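PDB 1RV9: conserved hypothetical protein NMB0706 from Neisseria meningitidis, which is of unknown function but belongs to the multi-copper polyphenol oxidoreductase laccase (DUF152, YfiH-like) family, and so may be an enzyme. Local coordinates for residues Val121-Arg126 against Ala130-His135; Asp21-Ala26 against Gly221-Thr226; Arg62-Val67 against Val75-Gln80; Asn148-Met153 against Val158-Tyr163. One frame throughout, in Å; residues are numbered along the deposited sequence.

In the fold
Contacts 1, 2 and 4 cluster around one mixed sheet: contact 1 pairs its neighbouring strands 119-125 and 131-136, contact 4 lays helix 145-153 against strand 160-164, and contact 2 brings the loop of residues 21-26 to strand 221-224. The centres of contacts 1 and 4 are about 6 Å apart, those of contacts 1 and 2 about 11 Å. Contact 3, its centre about 18 Å from that of contact 1, lies between helix 57-71 and the edge of the second mixed sheet. Along the chain contact 3 closes first, then contacts 1 and 4 follow, all inside the long loop that contact 2 closes. Helices outside and sheets inside give an alpha-beta-beta-alpha architecture.

Contact 1: residues Val121-Arg126 against Ala130-His135; sequences VLFCDR and AVAAAH
This is a beta hairpin in the interior of the six-stranded mixed sheet, its strands 119-125 and 131-136 running antiparallel with the short segment axes 165° apart. Val-121 and Ala-134 form a hydrogen-bonded pair, joined by Val-121 N to Ala-134 O (2.9 Å) and by Ala-134 N to Val-121 O (2.8 Å). Phe-123 and Ala-132 repeat the pattern, though less evenly: Phe-123 N donates to Ala-132 O at 2.8 Å, while the return bond reaches Phe-123 O from above its carbonyl plane. Between these pairs Leu-122 faces Ala-133 in a non-hydrogen-bonded pair, and its CD2 methyl lies 3.7 Å from Ala-133 CB.

The two faces of the hairpin serve different neighbours. Phe-123, Ala-132 and Ala-134 look toward Thr-149 of helix 145-153; Leu-122 and Val-131 meet Ile-252 of the other mixed sheet, so this side is part of the sheet-to-sheet core. With CG swung beside the backbone N (chi1 -63°), the Phe-123 ring presents an edge to the small Ala-134, CE2 standing 4.1 Å from its CB.

His-135 continues the second strand, and its ND1 is hydrogen-bonded to Asp-100 OD1; with Cys-118 nearby, the three resemble a Cys-His-Asp triad, though that role is unconfirmed. At the turn end, Asp-125 turns its carboxylate back across the hairpin. Its OD1 accepts from Thr-129 N and also from Ala-130 N at 3.1 Å, the latter arriving 44° out of the carboxylate plane.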
loop_
_atom_site.group_PDB
_atom_site.type_symbol
_atom_site.label_atom_id
_atom_site.label_comp_id
_atom_site.label_asym_id
_atom_site.label_seq_id
_atom_site.Cartn_x
_atom_site.Cartn_y
_atom_site.Cartn_z
ATOM N N VAL A 121 1.634 2.031 1.392
ATOM C CA VAL A 121 2.111 3.202 2.126
ATOM C C VAL A 121 1.548 4.467 1.490
ATOM O O VAL A 121 1.695 4.684 0.286
ATOM C CB VAL A 121 3.654 3.295 2.134
ATOM C CG1 VAL A 121 4.099 4.494 2.985
ATOM C CG2 VAL A 121 4.248 2.010 2.682
ATOM N N LEU A 122 0.883 5.290 2.296
ATOM C CA LEU A 122 0.319 6.542 1.803
ATOM C C LEU A 122 1.179 7.683 2.323
ATOM O O LEU A 122 1.734 7.586 3.415
ATOM C CB LEU A 122 -1.113 6.720 2.301
ATOM C CG LEU A 122 -2.094 5.593 1.967
ATOM C CD1 LEU A 122 -3.471 5.969 2.506
ATOM C CD2 LEU A 122 -2.150 5.373 0.458
ATOM N N PHE A 123 1.283 8.756 1.541
ATOM C CA PHE A 123 2.093 9.919 1.916
ATOM C C PHE A 123 1.346 11.227 1.696
ATOM O O PHE A 123 0.504 11.332 0.809
ATOM C CB PHE A 123 3.350 10.017 1.044
ATOM C CG PHE A 123 4.303 8.865 1.171
ATOM C CD1 PHE A 123 5.411 8.951 2.010
ATOM C CD2 PHE A 123 4.144 7.726 0.386
ATOM C CE1 PHE A 123 6.352 7.920 2.059
ATOM C CE2 PHE A 123 5.078 6.693 0.429
ATOM C CZ PHE A 123 6.185 6.792 1.266
ATOM N N CYS A 124 1.685 12.234 2.495
ATOM C CA CYS A 124 1.120 13.568 2.321
ATOM C C CYS A 124 2.018 14.512 3.104
ATOM O O CYS A 124 2.850 14.059 3.888
ATOM C CB CYS A 124 -0.324 13.654 2.837
ATOM S SG CYS A 124 -0.535 13.871 4.627
ATOM N N ASP A 125 1.882 15.810 2.863
ATOM C CA ASP A 125 2.668 16.784 3.613
ATOM C C ASP A 125 1.724 17.482 4.591
ATOM O O ASP A 125 0.504 17.455 4.412
ATOM C CB ASP A 125 3.368 17.778 2.668
ATOM C CG ASP A 125 2.405 18.596 1.836
ATOM O OD1 ASP A 125 1.321 18.086 1.489
ATOM O OD2 ASP A 125 2.749 19.755 1.507
ATOM N N ARG A 126 2.287 18.080 5.635
ATOM C CA ARG A 126 1.493 18.748 6.666
ATOM C C ARG A 126 0.557 19.827 6.135
ATOM O O ARG A 126 -0.547 20.006 6.656
ATOM C CB ARG A 126 2.422 19.358 7.722
ATOM C CG ARG A 126 3.348 18.356 8.400
ATOM C CD ARG A 126 2.662 17.569 9.516
ATOM N NE ARG A 126 3.540 16.518 10.031
ATOM C CZ ARG A 126 3.298 15.790 11.120
ATOM N NH1 ARG A 126 2.197 15.994 11.834
ATOM N NH2 ARG A 126 4.158 14.851 11.493
ATOM N N ALA A 130 0.449 17.847 -1.482
ATOM C CA ALA A 130 0.848 16.686 -2.270
ATOM C C ALA A 130 0.549 15.385 -1.539
ATOM O O ALA A 130 0.639 15.316 -0.315
ATOM C CB ALA A 130 2.337 16.765 -2.598
ATOM N N VAL A 131 0.179 14.362 -2.305
ATOM C CA VAL A 131 -0.115 13.043 -1.753
ATOM C C VAL A 131 0.508 11.975 -2.645
ATOM O O VAL A 131 0.952 12.263 -3.761
ATOM C CB VAL A 131 -1.641 12.772 -1.664
ATOM C CG1 VAL A 131 -2.291 13.770 -0.727
ATOM C CG2 VAL A 131 -2.270 12.842 -3.049
ATOM N N ALA A 132 0.559 10.748 -2.142
ATOM C CA ALA A 132 1.116 9.636 -2.900
ATOM C C ALA A 132 0.748 8.307 -2.262
ATOM O O ALA A 132 0.446 8.240 -1.073
ATOM C CB ALA A 132 2.639 9.759 -2.986
ATOM N N ALA A 133 0.776 7.255 -3.071
ATOM C CA ALA A 133 0.489 5.905 -2.609
ATOM C C ALA A 133 1.555 5.005 -3.218
ATOM O O ALA A 133 1.844 5.107 -4.410
ATOM C CB ALA A 133 -0.897 5.466 -3.074
ATOM N N ALA A 134 2.146 4.139 -2.400
ATOM C CA ALA A 134 3.180 3.231 -2.873
ATOM C C ALA A 134 2.888 1.786 -2.489
ATOM O O ALA A 134 2.424 1.501 -1.382
ATOM C CB ALA A 134 4.542 3.650 -2.316
ATOM N N HIS A 135 3.159 0.884 -3.429
ATOM C CA HIS A 135 2.971 -0.551 -3.245
ATOM C C HIS A 135 4.318 -1.100 -2.795
ATOM O O HIS A 135 5.267 -1.174 -3.584
ATOM C CB HIS A 135 2.558 -1.187 -4.573
ATOM C CG HIS A 135 2.531 -2.684 -4.552
ATOM N ND1 HIS A 135 3.098 -3.446 -5.551
ATOM C CD2 HIS A 135 1.980 -3.558 -3.677
ATOM C CE1 HIS A 135 2.899 -4.726 -5.292
ATOM N NE2 HIS A 135 2.223 -4.822 -4.161
#

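Contact 2: residues Asp21-Ala26 against Gly221-Thr226; sequences DWPAPA and GVYGGT
The main interaction is CH-pi: Pro-23 rests on the ring of Tyr-223, its CD 3.5 Å from the ring centroid and only 16° off the normal. CD is displaced toward the hydroxyl end and lies 3.4 Å from Tyr-223 CZ. Beyond it, Pro-23 CG passes on to the hydroxyl, 3.4 Å from Tyr-223 OH. The pyrrolidine and the phenol come from opposite directions, and the proline lies over one tyrosine face, CD near the centre but offset toward CZ.

Ordinary apolar contact continues toward the base of the ring. Trp-22 CB sits 3.8 Å from Tyr-223 CG, approaching obliquely, and the same methylene is about equally close to Tyr-223 CD2. The indole itself leads away from the tyrosine, with CG placed between the backbone N and carbonyl carbon (chi1 60°); Ala-24 CB of the same loop lies over one of its faces. Asp-21 adds its carbonyl O, 3.8 Å from Tyr-223 CB.

No hydrogen bond crosses between the two segments. The phenol's polar end has a weak bond from Arg-126 NH2, beside the strand 119-125.

In the fold, the loop between strands 17-18 and 28-33 passes over the face of the six-stranded sheet that carries Met-161 and Cys-124; Trp-22 packs on both and also reaches Val-28 and Thr-30 of strand 28-33. Strand 221-224 is outermost in that six-stranded sheet, paired with 160-164, while Val-222 turns away to helix 206-217.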
loop_
_atom_site.group_PDB
_atom_site.type_symbol
_atom_site.label_atom_id
_atom_site.label_comp_id
_atom_site.label_asym_id
_atom_site.label_seq_id
_atom_site.Cartn_x
_atom_site.Cartn_y
_atom_site.Cartn_z
ATOM N N ASP A 21 -5.613 6.771 10.270
ATOM C CA ASP A 21 -5.576 7.478 11.537
ATOM C C ASP A 21 -4.218 8.157 11.610
ATOM O O ASP A 21 -3.218 7.548 11.993
ATOM C CB ASP A 21 -5.748 6.515 12.715
ATOM C CG ASP A 21 -5.520 7.191 14.058
ATOM O OD1 ASP A 21 -5.737 8.420 14.154
ATOM O OD2 ASP A 21 -5.134 6.492 15.020
ATOM N N TRP A 22 -4.187 9.418 11.199
ATOM C CA TRP A 22 -2.968 10.204 11.216
ATOM C C TRP A 22 -3.328 11.685 11.240
ATOM O O TRP A 22 -4.453 12.061 10.916
ATOM C CB TRP A 22 -2.087 9.855 10.006
ATOM C CG TRP A 22 -2.680 10.093 8.631
ATOM C CD1 TRP A 22 -3.991 10.332 8.310
ATOM C CD2 TRP A 22 -1.964 10.060 7.392
ATOM N NE1 TRP A 22 -4.129 10.453 6.944
ATOM C CE2 TRP A 22 -2.900 10.292 6.357
ATOM C CE3 TRP A 22 -0.616 9.863 7.055
ATOM C CZ2 TRP A 22 -2.532 10.322 5.007
ATOM C CZ3 TRP A 22 -0.249 9.894 5.716
ATOM C CH2 TRP A 22 -1.206 10.125 4.706
ATOM N N PRO A 23 -2.381 12.541 11.649
ATOM C CA PRO A 23 -2.630 13.985 11.714
ATOM C C PRO A 23 -2.601 14.716 10.376
ATOM O O PRO A 23 -2.171 15.868 10.303
ATOM C CB PRO A 23 -1.542 14.474 12.667
ATOM C CG PRO A 23 -0.408 13.547 12.372
ATOM C CD PRO A 23 -1.094 12.200 12.281
ATOM N N ALA A 24 -3.067 14.059 9.320
ATOM C CA ALA A 24 -3.072 14.686 8.004
ATOM C C ALA A 24 -4.037 15.868 7.978
ATOM O O ALA A 24 -5.059 15.862 8.670
ATOM C CB ALA A 24 -3.461 13.669 6.939
ATOM N N PRO A 25 -3.720 16.904 7.181
ATOM C CA PRO A 25 -4.581 18.087 7.081
ATOM C C PRO A 25 -5.968 17.737 6.542
ATOM O O PRO A 25 -6.152 16.695 5.918
ATOM C CB PRO A 25 -3.788 19.016 6.162
ATOM C CG PRO A 25 -3.000 18.065 5.313
ATOM C CD PRO A 25 -2.539 17.038 6.310
ATOM N N ALA A 26 -6.931 18.619 6.787
ATOM C CA ALA A 26 -8.319 18.399 6.392
ATOM C C ALA A 26 -8.599 18.176 4.913
ATOM O O ALA A 26 -9.652 17.633 4.558
ATOM C CB ALA A 26 -9.175 19.543 6.907
ATOM N N GLY A 221 7.058 11.930 10.072
ATOM C CA GLY A 221 6.238 11.093 10.928
ATOM C C GLY A 221 5.687 9.881 10.208
ATOM O O GLY A 221 5.374 9.953 9.022
ATOM N N VAL A 222 5.580 8.768 10.928
ATOM C CA VAL A 222 5.054 7.524 10.373
ATOM C C VAL A 222 3.937 7.021 11.280
ATOM O O VAL A 222 4.112 6.898 12.497
ATOM C CB VAL A 222 6.156 6.454 10.259
ATOM C CG1 VAL A 222 5.605 5.212 9.576
ATOM C CG2 VAL A 222 7.334 7.008 9.477
ATOM N N TYR A 223 2.792 6.720 10.674
ATOM C CA TYR A 223 1.613 6.274 11.403
ATOM C C TYR A 223 1.055 4.963 10.859
ATOM O O TYR A 223 1.455 4.507 9.789
ATOM C CB TYR A 223 0.548 7.369 11.320
ATOM C CG TYR A 223 1.060 8.714 11.784
ATOM C CD1 TYR A 223 1.028 9.063 13.132
ATOM C CD2 TYR A 223 1.639 9.608 10.885
ATOM C CE1 TYR A 223 1.566 10.270 13.576
ATOM C CE2 TYR A 223 2.183 10.817 11.316
ATOM C CZ TYR A 223 2.143 11.138 12.664
ATOM O OH TYR A 223 2.684 12.326 13.101
ATOM N N GLY A 224 0.133 4.363 11.607
ATOM C CA GLY A 224 -0.477 3.112 11.189
ATOM C C GLY A 224 0.349 1.901 11.579
ATOM O O GLY A 224 1.105 1.946 12.551
ATOM N N GLY A 225 0.202 0.816 10.821
ATOM C CA GLY A 225 0.953 -0.398 11.098
ATOM C C GLY A 225 0.448 -1.193 12.290
ATOM O O GLY A 225 1.243 -1.680 13.096
ATOM N N THR A 226 -0.869 -1.343 12.394
ATOM C CA THR A 226 -1.469 -2.069 13.510
ATOM C C THR A 226 -2.231 -3.332 13.113
ATOM O O THR A 226 -2.573 -4.147 13.971
ATOM C CB THR A 226 -2.447 -1.172 14.281
ATOM O OG1 THR A 226 -3.515 -0.778 13.409
ATOM C CG2 THR A 226 -1.739 0.069 14.798
#

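Contact 3: residues Arg62-Val67 against Val75-Gln80; sequences RNREIV and VAYLNQ
Tyr-77 OH and the backbone O of Arg-64 are joined through one water, which lies 2.7 Å from Tyr-77 OH and, donating, 2.7 Å from Arg-64 O. The water sits at the edge of the phenol ring, so the hydroxyl reaches the helix backbone through it, in the ring plane, and the stacking partner comes over a face.

Over one face of that ring runs the side chain of Arg-64. Its guanidinium lies flat on the tyrosine with the planes 12° apart, and CZ stands 3.9 Å from the ring centroid, 21° off the normal: a stacked cation-pi pair. The two side chains slide past each other in opposite directions, so that Arg-64 CD passes above the hydroxyl end, 3.6 Å from Tyr-77 CE2, and NH1 reaches 3.6 Å from Tyr-77 CD2 near the root of the ring. The arginine is extended from CG to NE, which lays the chain along the ring from the hydroxyl end toward Tyr-77 CG, where Arg-64 CZ lies 3.7 Å away.

The contact ties helix 57-71 to the loop just after strand 75-76, an outermost strand of the five-stranded mixed sheet. Val-75 CG1 covers the opposite face of the phenol, which is thus sandwiched between valine and arginine, and Met-114 of strand 110-115 also touches both partners.

Arg-64 NE donates to Leu-49 O, a bond that should limit rotation of the guanidinium. A second water takes a weak bond from Arg-64 NH2 and gives one to Leu-78 O at 2.9 Å. Val-67 CG1, one helical turn on, comes 3.8 Å from Tyr-77 OH.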
loop_
_atom_site.group_PDB
_atom_site.type_symbol
_atom_site.label_atom_id
_atom_site.label_comp_id
_atom_site.label_asym_id
_atom_site.label_seq_id
_atom_site.Cartn_x
_atom_site.Cartn_y
_atom_site.Cartn_z
ATOM N N ARG A 62 -17.645 -3.601 -11.126
ATOM C CA ARG A 62 -18.671 -3.115 -10.216
ATOM C C ARG A 62 -18.066 -2.708 -8.871
ATOM O O ARG A 62 -18.449 -1.686 -8.299
ATOM C CB ARG A 62 -19.746 -4.188 -10.029
ATOM C CG ARG A 62 -20.408 -4.598 -11.343
ATOM C CD ARG A 62 -21.280 -5.827 -11.163
ATOM N NE ARG A 62 -22.455 -5.555 -10.341
ATOM C CZ ARG A 62 -23.025 -6.452 -9.542
ATOM N NH1 ARG A 62 -22.523 -7.677 -9.454
ATOM N NH2 ARG A 62 -24.100 -6.126 -8.836
ATOM N N ASN A 63 -17.119 -3.496 -8.367
ATOM C CA ASN A 63 -16.484 -3.163 -7.093
ATOM C C ASN A 63 -15.731 -1.838 -7.208
ATOM O O ASN A 63 -15.740 -1.026 -6.280
ATOM C CB ASN A 63 -15.524 -4.273 -6.652
ATOM C CG ASN A 63 -16.236 -5.580 -6.368
ATOM O OD1 ASN A 63 -17.357 -5.591 -5.857
ATOM N ND2 ASN A 63 -15.580 -6.694 -6.680
ATOM N N ARG A 64 -15.086 -1.609 -8.348
ATOM C CA ARG A 64 -14.353 -0.363 -8.543
ATOM C C ARG A 64 -15.329 0.804 -8.643
ATOM O O ARG A 64 -15.010 1.928 -8.260
ATOM C CB ARG A 64 -13.465 -0.450 -9.786
ATOM C CG ARG A 64 -12.265 -1.371 -9.590
ATOM C CD ARG A 64 -11.310 -1.322 -10.768
ATOM N NE ARG A 64 -10.075 -2.057 -10.500
ATOM C CZ ARG A 64 -9.015 -2.042 -11.298
ATOM N NH1 ARG A 64 -9.042 -1.329 -12.416
ATOM N NH2 ARG A 64 -7.927 -2.733 -10.982
ATOM N N GLU A 65 -16.525 0.533 -9.154
ATOM C CA GLU A 65 -17.547 1.568 -9.254
ATOM C C GLU A 65 -17.984 1.963 -7.853
ATOM O O GLU A 65 -18.178 3.143 -7.556
ATOM C CB GLU A 65 -18.758 1.047 -10.017
ATOM C CG GLU A 65 -18.622 1.123 -11.506
ATOM C CD GLU A 65 -19.860 0.627 -12.206
ATOM O OE1 GLU A 65 -20.977 0.911 -11.723
ATOM O OE2 GLU A 65 -19.715 -0.036 -13.248
ATOM N N ILE A 66 -18.156 0.958 -7.000
ATOM C CA ILE A 66 -18.560 1.184 -5.620
ATOM C C ILE A 66 -17.529 2.070 -4.929
ATOM O O ILE A 66 -17.879 2.978 -4.172
ATOM C CB ILE A 66 -18.689 -0.156 -4.858
ATOM C CG1 ILE A 66 -19.879 -0.947 -5.408
ATOM C CG2 ILE A 66 -18.878 0.094 -3.368
ATOM C CD1 ILE A 66 -20.008 -2.341 -4.832
ATOM N N VAL A 67 -16.255 1.812 -5.198
ATOM C CA VAL A 67 -15.193 2.604 -4.595
ATOM C C VAL A 67 -15.182 4.023 -5.156
ATOM O O VAL A 67 -15.028 4.986 -4.407
ATOM C CB VAL A 67 -13.807 1.947 -4.815
ATOM C CG1 VAL A 67 -12.693 2.928 -4.464
ATOM C CG2 VAL A 67 -13.689 0.708 -3.945
ATOM N N VAL A 75 -9.937 6.950 -10.011
ATOM C CA VAL A 75 -8.883 6.298 -9.242
ATOM C C VAL A 75 -7.807 5.749 -10.174
ATOM O O VAL A 75 -8.103 4.989 -11.097
ATOM C CB VAL A 75 -9.474 5.143 -8.407
ATOM C CG1 VAL A 75 -8.387 4.484 -7.571
ATOM C CG2 VAL A 75 -10.589 5.672 -7.512
ATOM N N ALA A 76 -6.557 6.132 -9.927
ATOM C CA ALA A 76 -5.448 5.691 -10.765
ATOM C C ALA A 76 -4.893 4.306 -10.436
ATOM O O ALA A 76 -3.786 4.180 -9.906
ATOM C CB ALA A 76 -4.321 6.722 -10.726
ATOM N N TYR A 77 -5.659 3.267 -10.758
ATOM C CA TYR A 77 -5.213 1.899 -10.532
ATOM C C TYR A 77 -4.016 1.653 -11.448
ATOM O O TYR A 77 -4.019 2.057 -12.615
ATOM C CB TYR A 77 -6.334 0.911 -10.866
ATOM C CG TYR A 77 -7.503 0.982 -9.917
ATOM C CD1 TYR A 77 -7.397 0.495 -8.612
ATOM C CD2 TYR A 77 -8.708 1.564 -10.308
ATOM C CE1 TYR A 77 -8.461 0.590 -7.720
ATOM C CE2 TYR A 77 -9.780 1.665 -9.421
ATOM C CZ TYR A 77 -9.648 1.177 -8.130
ATOM O OH TYR A 77 -10.693 1.279 -7.243
ATOM N N LEU A 78 -2.996 0.987 -10.921
ATOM C CA LEU A 78 -1.789 0.715 -11.694
ATOM C C LEU A 78 -1.623 -0.766 -11.980
ATOM O O LEU A 78 -2.195 -1.613 -11.294
ATOM C CB LEU A 78 -0.549 1.169 -10.915
ATOM C CG LEU A 78 -0.525 2.562 -10.284
ATOM C CD1 LEU A 78 0.691 2.666 -9.367
ATOM C CD2 LEU A 78 -0.486 3.634 -11.365
ATOM N N ASN A 79 -0.842 -1.080 -13.008
ATOM C CA ASN A 79 -0.547 -2.476 -13.279
ATOM C C ASN A 79 0.725 -2.665 -12.467
ATOM O O ASN A 79 1.835 -2.423 -12.951
ATOM C CB ASN A 79 -0.263 -2.731 -14.758
ATOM C CG ASN A 79 0.117 -4.174 -15.020
ATOM O OD1 ASN A 79 -0.507 -5.091 -14.484
ATOM N ND2 ASN A 79 1.139 -4.387 -15.840
ATOM N N GLN A 80 0.550 -3.063 -11.212
ATOM C CA GLN A 80 1.667 -3.253 -10.300
ATOM C C GLN A 80 2.524 -4.440 -10.698
ATOM O O GLN A 80 2.012 -5.533 -10.939
ATOM C CB GLN A 80 1.128 -3.411 -8.873
ATOM C CG GLN A 80 0.320 -2.193 -8.439
ATOM C CD GLN A 80 -0.460 -2.375 -7.146
ATOM O OE1 GLN A 80 -1.208 -1.484 -6.742
ATOM N NE2 GLN A 80 -0.298 -3.523 -6.496
HETATM O O HOH W 1 -12.523 2.989 -8.240
HETATM O O HOH W 2 -4.825 -2.462 -12.195
#

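Contact 4: residues Asn148-Met153 against Val158-Tyr163; sequences NTIAAM and VEMMAY
Helix-on-sheet packing, buried and wholly apolar in its side chains, brings Ile-150 and Met-153 of helix 145-153 against Met-160, the first residue of strand 160-164. It belongs to one outer layer of the alpha-beta-beta-alpha fold, where the helix lies on the six-stranded mixed sheet. The chain leaves the helix, makes a short connection and a 3-10 turn at 158-159, and enters strand 160-164, whose first side chain reaches back to the helix.

One long side chain does most of the work. Met-160 reaches straight out to the helix, extended beyond CG (chi2 -175°, chi3 -177°), so its terminal methyl arrives between the two helix residues. There CE touches Ile-150 CG2 at 3.6 Å and Met-153 CB at 3.8 Å. The thioether sulfur follows close behind, Met-160 SD lying 3.8 Å from Ile-150 CG2 and 4.1 Å from Ile-150 CG1. The isoleucine is thus met along its branched side, CG2 taking the methyl and sulfur together.

With chi1 -68° and an extended second torsion, Met-153 carries its SD to 4.0 Å from Met-160 CE; the bend at the last torsion then turns its own CE toward the sheet. The same residue also packs on Phe-123, Ala-132 and Val-103, so it joins the strand contact to the wider sheet face below the helix. Ile-150 similarly touches Phe-123, and Val-155 of the connecting loop packs on Met-160.

Closest of all to the helix backbone is that methyl: Met-160 CE stands 3.2 Å from the carbonyl O of Ile-150.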
loop_
_atom_site.group_PDB
_atom_site.type_symbol
_atom_site.label_atom_id
_atom_site.label_comp_id
_atom_site.label_asym_id
_atom_site.label_seq_id
_atom_site.Cartn_x
_atom_site.Cartn_y
_atom_site.Cartn_z
ATOM N N ASN A 148 11.929 6.502 -3.881
ATOM C CA ASN A 148 11.580 7.108 -5.164
ATOM C C ASN A 148 10.275 7.896 -5.072
ATOM O O ASN A 148 10.113 8.927 -5.728
ATOM C CB ASN A 148 11.457 6.042 -6.258
ATOM C CG ASN A 148 12.781 5.381 -6.576
ATOM O OD1 ASN A 148 13.843 5.906 -6.240
ATOM N ND2 ASN A 148 12.726 4.232 -7.238
ATOM N N THR A 149 9.340 7.409 -4.263
ATOM C CA THR A 149 8.065 8.101 -4.101
ATOM C C THR A 149 8.295 9.430 -3.391
ATOM O O THR A 149 7.786 10.471 -3.806
ATOM C CB THR A 149 7.078 7.244 -3.293
ATOM O OG1 THR A 149 6.830 6.023 -4.003
ATOM C CG2 THR A 149 5.754 7.992 -3.091
ATOM N N ILE A 150 9.078 9.387 -2.320
ATOM C CA ILE A 150 9.397 10.585 -1.554
ATOM C C ILE A 150 10.025 11.640 -2.464
ATOM O O ILE A 150 9.667 12.820 -2.410
ATOM C CB ILE A 150 10.368 10.229 -0.402
ATOM C CG1 ILE A 150 9.617 9.428 0.666
ATOM C CG2 ILE A 150 10.992 11.489 0.185
ATOM C CD1 ILE A 150 10.519 8.733 1.665
ATOM N N ALA A 151 10.955 11.210 -3.310
ATOM C CA ALA A 151 11.626 12.126 -4.224
ATOM C C ALA A 151 10.654 12.747 -5.218
ATOM O O ALA A 151 10.723 13.946 -5.503
ATOM C CB ALA A 151 12.733 11.396 -4.976
ATOM N N ALA A 152 9.742 11.932 -5.740
ATOM C CA ALA A 152 8.777 12.404 -6.724
ATOM C C ALA A 152 7.782 13.428 -6.185
ATOM O O ALA A 152 7.225 14.217 -6.946
ATOM C CB ALA A 152 8.030 11.219 -7.318
ATOM N N MET A 153 7.561 13.420 -4.877
ATOM C CA MET A 153 6.621 14.351 -4.260
ATOM C C MET A 153 7.137 15.784 -4.219
ATOM O O MET A 153 6.356 16.735 -4.180
ATOM C CB MET A 153 6.278 13.889 -2.846
ATOM C CG MET A 153 5.464 12.610 -2.819
ATOM S SD MET A 153 5.011 12.135 -1.151
ATOM C CE MET A 153 3.695 13.308 -0.824
ATOM N N VAL A 158 10.821 16.283 6.049
ATOM C CA VAL A 158 10.417 16.578 7.416
ATOM C C VAL A 158 8.952 17.012 7.486
ATOM O O VAL A 158 8.301 16.872 8.524
ATOM C CB VAL A 158 11.323 17.672 8.046
ATOM C CG1 VAL A 158 10.931 19.046 7.535
ATOM C CG2 VAL A 158 11.242 17.605 9.556
ATOM N N GLU A 159 8.433 17.528 6.375
ATOM C CA GLU A 159 7.045 17.969 6.327
ATOM C C GLU A 159 6.143 16.841 5.845
ATOM O O GLU A 159 4.930 17.009 5.736
ATOM C CB GLU A 159 6.904 19.183 5.408
ATOM C CG GLU A 159 7.809 20.340 5.810
ATOM C CD GLU A 159 7.369 21.667 5.231
ATOM O OE1 GLU A 159 6.302 22.169 5.645
ATOM O OE2 GLU A 159 8.090 22.212 4.367
ATOM N N MET A 160 6.742 15.689 5.560
ATOM C CA MET A 160 5.983 14.532 5.097
ATOM C C MET A 160 5.554 13.620 6.230
ATOM O O MET A 160 6.197 13.543 7.277
ATOM C CB MET A 160 6.806 13.669 4.145
ATOM C CG MET A 160 7.100 14.248 2.794
ATOM S SD MET A 160 7.954 12.975 1.848
ATOM C CE MET A 160 8.294 13.854 0.337
ATOM N N MET A 161 4.454 12.917 6.006
ATOM C CA MET A 161 3.982 11.943 6.965
ATOM C C MET A 161 3.595 10.737 6.121
ATOM O O MET A 161 3.136 10.886 4.988
ATOM C CB MET A 161 2.800 12.471 7.789
ATOM C CG MET A 161 1.541 12.796 7.028
ATOM S SD MET A 161 0.282 13.464 8.152
ATOM C CE MET A 161 0.745 15.127 8.190
ATOM N N ALA A 162 3.825 9.549 6.662
ATOM C CA ALA A 162 3.516 8.320 5.947
ATOM C C ALA A 162 2.577 7.455 6.760
ATOM O O ALA A 162 2.652 7.423 7.990
ATOM C CB ALA A 162 4.800 7.554 5.650
ATOM N N TYR A 163 1.681 6.760 6.072
ATOM C CA TYR A 163 0.741 5.881 6.743
ATOM C C TYR A 163 0.976 4.455 6.281
ATOM O O TYR A 163 0.990 4.174 5.081
ATOM C CB TYR A 163 -0.700 6.284 6.426
ATOM C CG TYR A 163 -1.727 5.466 7.173
ATOM C CD1 TYR A 163 -1.942 5.659 8.536
ATOM C CD2 TYR A 163 -2.473 4.486 6.518
ATOM C CE1 TYR A 163 -2.877 4.893 9.233
ATOM C CE2 TYR A 163 -3.406 3.718 7.201
ATOM C CZ TYR A 163 -3.605 3.927 8.555
ATOM O OH TYR A 163 -4.538 3.167 9.228
#